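Local structure of glutathione S-transferase (Pseudomonas protegens, 4IKH) at residues A[9-12]-A[13-17]; A[51-54]-A[55-58]; A[62-65]-A[66-70]; A[135-139]-A[140-144]. The protein binds two molecules of glutathione per subunit and, as a member of the glutathione transferase superfamily, probably transfers glutathione to electrophilic substrates. All coordinates share one frame; numbering follows the deposited sequence.

Contact 1 (A[9-12]-A[13-17]); sequences FAVT and QKWPA
From A10 to W15 the chain winds through one compact turn, ahead of strand 23-27, the first strand of the thioredoxin-like glutathione-binding domain. Just before it, F9 offers its carbonyl to the hydroxyl of T12, with F9 O and T12 OG1 2.9 Å apart. T12 chi1 of 61° holds OG1 between its own N and carbonyl carbon, directed back at F9. A10 closes the next step: Q13 N donates to A10 O over 3.0 Å, from above the carbonyl plane. V11 does double duty, its O accepting W15 N (3.1 Å) in the carbonyl plane and K14 N (3.2 Å) from above it. The V11 side chain crosses the W15 indole at about a right angle, CG2 meeting CE3 at 3.8 Å. One face of that indole is covered by the methylene CG of K14, whose NZ runs on to a salt bridge with D58; H50 and V52 also pack against W15. T12 ends the segment. Its O faces P16, which has no N-H to give, and its CA approaches W15 O at 3.5 Å in a CA-H...O contact, 158° at the hydrogen.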
loop_
_atom_site.group_PDB
_atom_site.type_symbol
_atom_site.label_atom_id
_atom_site.label_comp_id
_atom_site.label_asym_id
_atom_site.label_seq_id
_atom_site.Cartn_x
_atom_site.Cartn_y
_atom_site.Cartn_z
ATOM N N PHE A 9 13.413 -15.661 20.877
ATOM C CA PHE A 9 12.218 -15.015 20.335
ATOM C C PHE A 9 10.959 -15.868 20.456
ATOM O O PHE A 9 11.013 -17.094 20.368
ATOM C CB PHE A 9 12.440 -14.598 18.880
ATOM C CG PHE A 9 13.574 -13.631 18.697
ATOM C CD1 PHE A 9 13.498 -12.344 19.213
ATOM C CD2 PHE A 9 14.717 -14.007 18.008
ATOM C CE1 PHE A 9 14.544 -11.453 19.046
ATOM C CE2 PHE A 9 15.767 -13.122 17.838
ATOM C CZ PHE A 9 15.682 -11.846 18.357
ATOM N N ALA A 10 9.826 -15.198 20.654
ATOM C CA ALA A 10 8.541 -15.868 20.831
ATOM C C ALA A 10 8.091 -16.639 19.595
ATOM O O ALA A 10 7.548 -17.734 19.715
ATOM C CB ALA A 10 7.473 -14.868 21.244
ATOM N N VAL A 11 8.306 -16.067 18.415
ATOM C CA VAL A 11 7.807 -16.675 17.179
ATOM C C VAL A 11 8.384 -18.078 16.948
ATOM O O VAL A 11 7.683 -18.968 16.457
ATOM C CB VAL A 11 8.042 -15.765 15.944
ATOM C CG1 VAL A 11 9.529 -15.552 15.698
ATOM C CG2 VAL A 11 7.365 -16.345 14.700
ATOM N N THR A 12 9.644 -18.277 17.338
ATOM C CA THR A 12 10.332 -19.554 17.146
ATOM C C THR A 12 9.906 -20.615 18.158
ATOM O O THR A 12 10.364 -21.758 18.102
ATOM C CB THR A 12 11.869 -19.398 17.212
ATOM O OG1 THR A 12 12.254 -18.892 18.497
ATOM C CG2 THR A 12 12.356 -18.456 16.131
ATOM N N GLN A 13 9.035 -20.240 19.088
ATOM C CA GLN A 13 8.494 -21.205 20.032
ATOM C C GLN A 13 7.411 -22.040 19.351
ATOM O O GLN A 13 7.131 -23.168 19.763
ATOM C CB GLN A 13 7.935 -20.498 21.271
ATOM C CG GLN A 13 7.443 -21.446 22.363
ATOM C CD GLN A 13 7.001 -20.717 23.619
ATOM O OE1 GLN A 13 7.462 -19.610 23.902
ATOM N NE2 GLN A 13 6.102 -21.336 24.380
ATOM N N LYS A 14 6.807 -21.481 18.306
ATOM C CA LYS A 14 5.809 -22.202 17.527
ATOM C C LYS A 14 6.405 -22.676 16.200
ATOM O O LYS A 14 6.040 -23.741 15.693
ATOM C CB LYS A 14 4.580 -21.326 17.273
ATOM C CG LYS A 14 3.397 -22.095 16.707
ATOM C CD LYS A 14 2.172 -21.213 16.543
ATOM C CE LYS A 14 0.886 -22.019 16.709
ATOM N NZ LYS A 14 0.806 -23.219 15.822
ATOM N N TRP A 15 7.321 -21.888 15.643
ATOM C CA TRP A 15 7.982 -22.248 14.393
ATOM C C TRP A 15 9.503 -22.243 14.543
ATOM O O TRP A 15 10.171 -21.288 14.135
ATOM C CB TRP A 15 7.543 -21.305 13.268
ATOM C CG TRP A 15 6.068 -21.402 12.953
ATOM C CD1 TRP A 15 5.444 -22.391 12.246
ATOM C CD2 TRP A 15 5.039 -20.478 13.341
ATOM N NE1 TRP A 15 4.093 -22.138 12.169
ATOM C CE2 TRP A 15 3.819 -20.970 12.835
ATOM C CE3 TRP A 15 5.031 -19.282 14.068
ATOM C CZ2 TRP A 15 2.604 -20.309 13.032
ATOM C CZ3 TRP A 15 3.823 -18.628 14.263
ATOM C CH2 TRP A 15 2.629 -19.143 13.747
ATOM N N PRO A 16 10.055 -23.320 15.130
ATOM C CA PRO A 16 11.498 -23.429 15.374
ATOM C C PRO A 16 12.253 -23.600 14.062
ATOM O O PRO A 16 11.780 -24.315 13.174
ATOM C CB PRO A 16 11.622 -24.703 16.223
ATOM C CG PRO A 16 10.230 -25.013 16.700
ATOM C CD PRO A 16 9.328 -24.501 15.622
ATOM N N ALA A 17 13.408 -22.950 13.944
ATOM C CA ALA A 17 14.161 -22.967 12.694
ATOM C C ALA A 17 15.062 -24.192 12.546
ATOM O O ALA A 17 16.037 -24.354 13.286
ATOM C CB ALA A 17 14.971 -21.687 12.550
#

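Contact 2 (A[51-54]-A[55-58]); sequences RVSF and ETQD. With GSH (glutathione), chain B.
F54 lays one face of its phenyl ring against the glycine end of a bound glutathione, where CA3 of the ligand lies over the ring. The closest pair is F54 CZ and the cysteinyl carbonyl O2 of glutathione, 3.5 Å apart. The same ring touches Q59 and I73, which hold the tripeptide by hydrogen bonds. Behind F54 the chain turns sharply: a type I beta turn runs from F54 to Q57, with a weak bond from Q57 N to F54 O (3.0 Å). S53 OG, swung away from its own N (chi1 -175°), takes a weak bond from E55 N at 3.4 Å.

A second, wider closure brackets this turn. D58 N points almost straight at S53 O, nearly along the C=O axis, at 2.9 Å and 163° at the hydrogen. In return S53 N reaches D58 OD2 at 3.3 Å, on the anti side of the carboxylate and 32° out of its plane. The other carboxylate oxygen is met from above by a hydroxyl, T56 OG1 giving its proton to D58 OD1 over 2.6 Å. The side chains of V52 and D58 pass in opposite directions, with V52 CG1 3.7 Å from D58 CB. With an alanine at D58, S53 N and T56 OG1 would probably lose their acceptor and the ammonium of K14 its counter-charge, freeing the turn to shift. The carboxylate, gripped by an amide, a hydroxyl and a lysine, is likely to stay ionised, so a buried anion fastens the loop that presents F54 to glutathione.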
loop_
_atom_site.group_PDB
_atom_site.type_symbol
_atom_site.label_atom_id
_atom_site.label_comp_id
_atom_site.label_asym_id
_atom_site.label_seq_id
_atom_site.Cartn_x
_atom_site.Cartn_y
_atom_site.Cartn_z
ATOM N N ARG A 51 4.236 -22.867 7.460
ATOM C CA ARG A 51 2.827 -22.673 7.166
ATOM C C ARG A 51 2.075 -22.168 8.395
ATOM O O ARG A 51 2.041 -22.831 9.435
ATOM C CB ARG A 51 2.219 -23.981 6.656
ATOM C CG ARG A 51 0.759 -23.902 6.255
ATOM C CD ARG A 51 0.316 -25.218 5.632
ATOM N NE ARG A 51 -0.103 -25.066 4.242
ATOM C CZ ARG A 51 -1.371 -24.988 3.853
ATOM N NH1 ARG A 51 -1.668 -24.851 2.566
ATOM N NH2 ARG A 51 -2.346 -25.052 4.753
ATOM N N VAL A 52 1.493 -20.978 8.271
ATOM C CA VAL A 52 0.628 -20.416 9.297
ATOM C C VAL A 52 -0.819 -20.771 8.963
ATOM O O VAL A 52 -1.406 -20.183 8.054
ATOM C CB VAL A 52 0.769 -18.885 9.339
ATOM C CG1 VAL A 52 -0.131 -18.281 10.424
ATOM C CG2 VAL A 52 2.218 -18.494 9.576
ATOM N N SER A 53 -1.395 -21.729 9.682
ATOM C CA SER A 53 -2.738 -22.209 9.351
ATOM C C SER A 53 -3.831 -21.331 9.942
ATOM O O SER A 53 -3.853 -21.083 11.146
ATOM C CB SER A 53 -2.938 -23.655 9.808
ATOM O OG SER A 53 -4.196 -24.150 9.377
ATOM N N PHE A 54 -4.740 -20.873 9.089
ATOM C CA PHE A 54 -5.847 -20.032 9.525
ATOM C C PHE A 54 -6.918 -20.872 10.200
ATOM O O PHE A 54 -7.685 -20.373 11.022
ATOM C CB PHE A 54 -6.461 -19.292 8.336
ATOM C CG PHE A 54 -5.554 -18.267 7.720
ATOM C CD1 PHE A 54 -4.394 -17.860 8.366
ATOM C CD2 PHE A 54 -5.869 -17.701 6.491
ATOM C CE1 PHE A 54 -3.558 -16.914 7.793
ATOM C CE2 PHE A 54 -5.043 -16.752 5.914
ATOM C CZ PHE A 54 -3.883 -16.361 6.562
ATOM N N GLU A 55 -6.964 -22.152 9.835
ATOM C CA GLU A 55 -7.957 -23.081 10.363
ATOM C C GLU A 55 -7.788 -23.262 11.868
ATOM O O GLU A 55 -8.764 -23.435 12.597
ATOM C CB GLU A 55 -7.843 -24.430 9.650
ATOM C CG GLU A 55 -7.847 -24.326 8.133
ATOM C CD GLU A 55 -7.576 -25.654 7.449
ATOM O OE1 GLU A 55 -6.764 -25.677 6.500
ATOM O OE2 GLU A 55 -8.180 -26.672 7.851
ATOM N N THR A 56 -6.541 -23.211 12.323
ATOM C CA THR A 56 -6.229 -23.331 13.741
ATOM C C THR A 56 -5.980 -21.954 14.350
ATOM O O THR A 56 -5.567 -21.842 15.507
ATOM C CB THR A 56 -4.993 -24.219 13.961
ATOM O OG1 THR A 56 -3.810 -23.488 13.621
ATOM C CG2 THR A 56 -5.073 -25.461 13.088
ATOM N N GLN A 57 -6.238 -20.914 13.556
ATOM C CA GLN A 57 -6.057 -19.524 13.978
ATOM C C GLN A 57 -4.631 -19.210 14.430
ATOM O O GLN A 57 -4.434 -18.488 15.407
ATOM C CB GLN A 57 -7.058 -19.149 15.076
ATOM C CG GLN A 57 -8.473 -18.917 14.576
ATOM C CD GLN A 57 -9.041 -17.588 15.046
ATOM O OE1 GLN A 57 -9.103 -17.312 16.246
ATOM N NE2 GLN A 57 -9.451 -16.751 14.097
ATOM N N ASP A 58 -3.645 -19.738 13.707
ATOM C CA ASP A 58 -2.238 -19.537 14.051
ATOM C C ASP A 58 -1.795 -18.078 13.943
ATOM O O ASP A 58 -0.777 -17.687 14.516
ATOM C CB ASP A 58 -1.335 -20.404 13.169
ATOM C CG ASP A 58 -1.363 -21.864 13.559
ATOM O OD1 ASP A 58 -1.865 -22.180 14.658
ATOM O OD2 ASP A 58 -0.872 -22.695 12.767
HETATM N N1 GSH B . -1.261 -5.461 3.360
HETATM C CA1 GSH B . -0.951 -6.770 3.820
HETATM C C1 GSH B . 0.216 -7.333 3.061
HETATM O O11 GSH B . 0.396 -7.002 1.855
HETATM O O12 GSH B . 1.031 -8.144 3.613
HETATM C CB1 GSH B . -2.128 -7.663 3.613
HETATM C CG1 GSH B . -1.787 -9.040 4.185
HETATM C CD1 GSH B . -3.006 -9.929 4.209
HETATM O OE1 GSH B . -4.093 -9.498 3.888
HETATM N N2 GSH B . -2.872 -11.325 4.611
HETATM C CA2 GSH B . -4.022 -12.171 4.637
HETATM C C2 GSH B . -4.125 -12.673 6.065
HETATM O O2 GSH B . -3.087 -12.932 6.682
HETATM C CB2 GSH B . -3.845 -13.341 3.717
HETATM S SG2 GSH B . -3.588 -12.838 2.026
HETATM N N3 GSH B . -5.405 -12.855 6.723
HETATM C CA3 GSH B . -5.440 -13.351 8.084
HETATM C C3 GSH B . -6.462 -12.599 8.866
HETATM O O31 GSH B . -6.856 -11.469 8.471
HETATM O O32 GSH B . -6.925 -13.103 9.922
#

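Contact 3 (A[62-65]-A[66-70]); sequences PEFL and SVSPN
The C-terminal end of the short helix 62-65, in the glutathione-binding domain, is where this contact forms, and F64 O is its main acceptor. S68 N meets that oxygen in the carbonyl plane at 3.0 Å, while V67 N comes from above the plane at the same length. A methyl of V67 also settles on it, CG2 lying 3.3 Å from F64 O. One residue earlier, the hydroxyl of S66 turns back onto the helix. With chi1 at 55° it folds in over the backbone, where OG donates to E63 O over a short 2.6 Å, above the carbonyl plane. S66 N reaches P62 O only weakly.

Side chains follow the backbone round the bend. The ring of F64 meets S68 obliquely, CE2 standing 3.7 Å from CB. L65 brackets the carbonyl of S68: its CD2 is 3.5 Å from S68 O, and its CA approaches the same oxygen in a CA-H...O contact, 166° at the hydrogen. The oxygen of L65 faces P69, whose ring nitrogen has no hydrogen to offer, so no i to i+4 bond can form there.

S68 OG is used farther along the loop, on K72 O, and N70 OD1 accepts from R161 of the second subunit. F64 also packs on I73, a glutathione-binding residue, and therefore lies in the second shell of that site. A short helix unwinding into the loop that carries the glutathione-binding backbone to strand 75-78 belongs to the thioredoxin-like domain of glutathione transferases.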
loop_
_atom_site.group_PDB
_atom_site.type_symbol
_atom_site.label_atom_id
_atom_site.label_comp_id
_atom_site.label_asym_id
_atom_site.label_seq_id
_atom_site.Cartn_x
_atom_site.Cartn_y
_atom_site.Cartn_z
ATOM N N PRO A 62 0.002 -15.213 20.222
ATOM C CA PRO A 62 0.980 -14.207 20.655
ATOM C C PRO A 62 2.319 -14.385 19.939
ATOM O O PRO A 62 3.012 -13.398 19.664
ATOM C CB PRO A 62 1.143 -14.508 22.144
ATOM C CG PRO A 62 -0.177 -15.097 22.548
ATOM C CD PRO A 62 -0.629 -15.905 21.362
ATOM N N GLU A 63 2.669 -15.633 19.638
ATOM C CA GLU A 63 3.911 -15.943 18.934
ATOM C C GLU A 63 3.969 -15.297 17.545
ATOM O O GLU A 63 5.002 -14.736 17.160
ATOM C CB GLU A 63 4.113 -17.458 18.820
ATOM C CG GLU A 63 4.352 -18.171 20.150
ATOM C CD GLU A 63 3.081 -18.720 20.758
ATOM O OE1 GLU A 63 2.020 -18.082 20.605
ATOM O OE2 GLU A 63 3.142 -19.797 21.388
ATOM N N PHE A 64 2.867 -15.374 16.800
ATOM C CA PHE A 64 2.824 -14.764 15.477
ATOM C C PHE A 64 2.755 -13.244 15.602
ATOM O O PHE A 64 3.428 -12.524 14.865
ATOM C CB PHE A 64 1.654 -15.306 14.643
ATOM C CG PHE A 64 1.625 -14.788 13.222
ATOM C CD1 PHE A 64 2.529 -15.261 12.275
ATOM C CD2 PHE A 64 0.702 -13.819 12.835
ATOM C CE1 PHE A 64 2.507 -14.782 10.965
ATOM C CE2 PHE A 64 0.674 -13.335 11.529
ATOM C CZ PHE A 64 1.579 -13.818 10.593
ATOM N N LEU A 65 1.968 -12.760 16.560
ATOM C CA LEU A 65 1.794 -11.322 16.758
ATOM C C LEU A 65 3.101 -10.576 17.035
ATOM O O LEU A 65 3.190 -9.372 16.790
ATOM C CB LEU A 65 0.785 -11.045 17.873
ATOM C CG LEU A 65 -0.676 -11.385 17.584
ATOM C CD1 LEU A 65 -1.576 -10.912 18.716
ATOM C CD2 LEU A 65 -1.118 -10.775 16.257
ATOM N N SER A 66 4.109 -11.285 17.538
ATOM C CA SER A 66 5.393 -10.660 17.846
ATOM C C SER A 66 6.163 -10.244 16.587
ATOM O O SER A 66 7.011 -9.345 16.641
ATOM C CB SER A 66 6.249 -11.574 18.733
ATOM O OG SER A 66 6.422 -12.861 18.157
ATOM N N VAL A 67 5.875 -10.892 15.457
ATOM C CA VAL A 67 6.508 -10.509 14.198
ATOM C C VAL A 67 5.525 -9.800 13.259
ATOM O O VAL A 67 5.936 -9.068 12.355
ATOM C CB VAL A 67 7.186 -11.719 13.481
ATOM C CG1 VAL A 67 8.217 -12.371 14.392
ATOM C CG2 VAL A 67 6.153 -12.743 13.020
ATOM N N SER A 68 4.230 -10.015 13.479
ATOM C CA SER A 68 3.189 -9.361 12.681
ATOM C C SER A 68 2.010 -8.984 13.560
ATOM O O SER A 68 1.058 -9.752 13.683
ATOM C CB SER A 68 2.713 -10.250 11.519
ATOM O OG SER A 68 1.602 -9.664 10.852
ATOM N N PRO A 69 2.067 -7.784 14.169
ATOM C CA PRO A 69 1.037 -7.276 15.090
ATOM C C PRO A 69 -0.298 -7.091 14.387
ATOM O O PRO A 69 -1.306 -6.939 15.069
ATOM C CB PRO A 69 1.569 -5.903 15.516
ATOM C CG PRO A 69 2.982 -5.834 15.046
ATOM C CD PRO A 69 3.172 -6.830 13.964
ATOM N N ASN A 70 -0.312 -7.105 13.050
ATOM C CA ASN A 70 -1.559 -6.940 12.303
ATOM C C ASN A 70 -2.297 -8.263 12.131
ATOM O O ASN A 70 -3.321 -8.324 11.443
ATOM C CB ASN A 70 -1.273 -6.339 10.918
ATOM C CG ASN A 70 -2.528 -5.824 10.229
ATOM O OD1 ASN A 70 -3.467 -5.367 10.884
ATOM N ND2 ASN A 70 -2.548 -5.896 8.898
#

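Contact 4 (A[135-139]-A[140-144]); sequences VGFFN and KFAGR
F137 turns the face of its ring to the backbone of G143, whose CA lies 3.9 Å from the ring centroid and 29° off the normal, a CH-pi contact. Among the ring atoms CE2 comes nearest, 3.4 Å from G143 CA. A CB on G143 would run into the rings of F137 and F138, so the missing side chain is what allows this approach. At F137 the chain sets CG opposite its own N (chi1 178°), which brings the ring over G143. There A142 CB meets CE1 obliquely at 4.0 Å. F138 stands crosswise to its neighbour: CD2 of F137 lies over the centre of the F138 ring, and the edge of F138 meets G143 O.

F141 sends CD2 to within 3.3 Å of G136 O. That oxygen also accepts K140 N at 2.9 Å and, weakly, F141 N. R144 folds its guanidinium so that N139 O lies over one face, close to NH1 but poorly angled for a hydrogen bond. The side-chain ND2 of N139 donates to Y199 O.

The side chain of F137 comes within about 4 Å of a bound glutathione and makes a cation-pi contact with R154 of the second subunit. Putting an alanine at F137 would probably uncover G143 and the methyl of A142 and leave that arginine without its aromatic partner. Near the end of helix 111-140 one sound backbone bond is thus backed by weak ones and aromatic packing, and F138 joins F137 at the second subunit, on Y155.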
loop_
_atom_site.group_PDB
_atom_site.type_symbol
_atom_site.label_atom_id
_atom_site.label_comp_id
_atom_site.label_asym_id
_atom_site.label_seq_id
_atom_site.Cartn_x
_atom_site.Cartn_y
_atom_site.Cartn_z
ATOM N N VAL A 135 -13.837 -8.185 -3.468
ATOM C CA VAL A 135 -14.585 -9.002 -4.424
ATOM C C VAL A 135 -14.684 -10.431 -3.890
ATOM O O VAL A 135 -15.739 -11.076 -3.981
ATOM C CB VAL A 135 -13.938 -9.025 -5.835
ATOM C CG1 VAL A 135 -14.693 -9.970 -6.740
ATOM C CG2 VAL A 135 -13.925 -7.647 -6.444
ATOM N N GLY A 136 -13.582 -10.926 -3.323
ATOM C CA GLY A 136 -13.573 -12.252 -2.727
ATOM C C GLY A 136 -14.564 -12.412 -1.577
ATOM O O GLY A 136 -15.236 -13.442 -1.463
ATOM N N PHE A 137 -14.668 -11.402 -0.721
ATOM C CA PHE A 137 -15.626 -11.484 0.372
ATOM C C PHE A 137 -17.051 -11.589 -0.166
ATOM O O PHE A 137 -17.821 -12.460 0.248
ATOM C CB PHE A 137 -15.505 -10.288 1.324
ATOM C CG PHE A 137 -16.516 -10.311 2.453
ATOM C CD1 PHE A 137 -16.332 -11.139 3.549
ATOM C CD2 PHE A 137 -17.656 -9.515 2.403
ATOM C CE1 PHE A 137 -17.266 -11.168 4.594
ATOM C CE2 PHE A 137 -18.593 -9.538 3.439
ATOM C CZ PHE A 137 -18.397 -10.367 4.530
ATOM N N PHE A 138 -17.397 -10.719 -1.110
ATOM C CA PHE A 138 -18.770 -10.661 -1.610
ATOM C C PHE A 138 -19.154 -11.695 -2.675
ATOM O O PHE A 138 -20.326 -11.785 -3.044
ATOM C CB PHE A 138 -19.104 -9.244 -2.088
ATOM C CG PHE A 138 -19.222 -8.256 -0.967
ATOM C CD1 PHE A 138 -20.287 -8.328 -0.074
ATOM C CD2 PHE A 138 -18.259 -7.276 -0.779
ATOM C CE1 PHE A 138 -20.394 -7.428 0.983
ATOM C CE2 PHE A 138 -18.362 -6.371 0.270
ATOM C CZ PHE A 138 -19.435 -6.447 1.151
ATOM N N ASN A 139 -18.190 -12.482 -3.147
ATOM C CA ASN A 139 -18.462 -13.477 -4.185
ATOM C C ASN A 139 -18.107 -14.908 -3.773
ATOM O O ASN A 139 -18.634 -15.872 -4.325
ATOM C CB ASN A 139 -17.718 -13.114 -5.478
ATOM C CG ASN A 139 -18.206 -13.907 -6.677
ATOM O OD1 ASN A 139 -19.353 -13.758 -7.096
ATOM N ND2 ASN A 139 -17.334 -14.743 -7.244
ATOM N N LYS A 140 -17.215 -15.042 -2.798
ATOM C CA LYS A 140 -16.677 -16.349 -2.436
ATOM C C LYS A 140 -16.952 -16.687 -0.967
ATOM O O LYS A 140 -17.121 -17.855 -0.607
ATOM C CB LYS A 140 -15.170 -16.376 -2.731
ATOM C CG LYS A 140 -14.446 -17.666 -2.378
ATOM C CD LYS A 140 -14.946 -18.831 -3.201
ATOM C CE LYS A 140 -14.107 -20.077 -2.959
ATOM N NZ LYS A 140 -14.420 -21.143 -3.964
ATOM N N PHE A 141 -17.019 -15.659 -0.125
ATOM C CA PHE A 141 -17.139 -15.868 1.313
ATOM C C PHE A 141 -18.487 -15.402 1.858
ATOM O O PHE A 141 -19.473 -15.347 1.119
ATOM C CB PHE A 141 -15.980 -15.186 2.041
ATOM C CG PHE A 141 -14.631 -15.634 1.561
ATOM C CD1 PHE A 141 -14.331 -16.986 1.458
ATOM C CD2 PHE A 141 -13.669 -14.707 1.182
ATOM C CE1 PHE A 141 -13.090 -17.405 1.002
ATOM C CE2 PHE A 141 -12.428 -15.120 0.725
ATOM C CZ PHE A 141 -12.139 -16.470 0.635
ATOM N N ALA A 142 -18.522 -15.070 3.147
ATOM C CA ALA A 142 -19.782 -14.800 3.847
ATOM C C ALA A 142 -20.644 -13.748 3.158
ATOM O O ALA A 142 -21.874 -13.792 3.236
ATOM C CB ALA A 142 -19.512 -14.397 5.284
ATOM N N GLY A 143 -19.990 -12.811 2.478
ATOM C CA GLY A 143 -20.689 -11.726 1.818
ATOM C C GLY A 143 -21.481 -12.179 0.610
ATOM O O GLY A 143 -22.331 -11.435 0.113
ATOM N N ARG A 144 -21.204 -13.396 0.140
ATOM C CA ARG A 144 -21.900 -13.983 -1.007
ATOM C C ARG A 144 -23.413 -14.033 -0.772
ATOM O O ARG A 144 -24.199 -13.865 -1.707
ATOM C CB ARG A 144 -21.373 -15.402 -1.260
ATOM C CG ARG A 144 -21.476 -15.889 -2.701
ATOM C CD ARG A 144 -21.734 -17.398 -2.780
ATOM N NE ARG A 144 -20.737 -18.206 -2.073
ATOM C CZ ARG A 144 -19.717 -18.829 -2.660
ATOM N NH1 ARG A 144 -19.537 -18.732 -3.973
ATOM N NH2 ARG A 144 -18.871 -19.548 -1.934
#

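Contacts 1, 2 and 3 cluster in the glutathione-binding domain and touch: W15 CH2 lies 3.8 Å from D58 O, V11 CG1 meets V67 CG1 at 3.7 Å, and V52 CG2 meets F64 CE1 at 4.0 Å. Contact 4 closes a helix of the other domain, and its nearest atoms are about 9 Å from contact 2. All four are partly buried; contacts 1 and 2 are turns in loops, contacts 3 and 4 lead out of helices. Contacts 1 and 3 rest mainly on carbonyls that accept two amides, contact 2 on a buried carboxylate, contact 4 on aromatic packing around a glycine. Contact 2 meets glutathione directly; contacts 3 and 4 reach the second subunit.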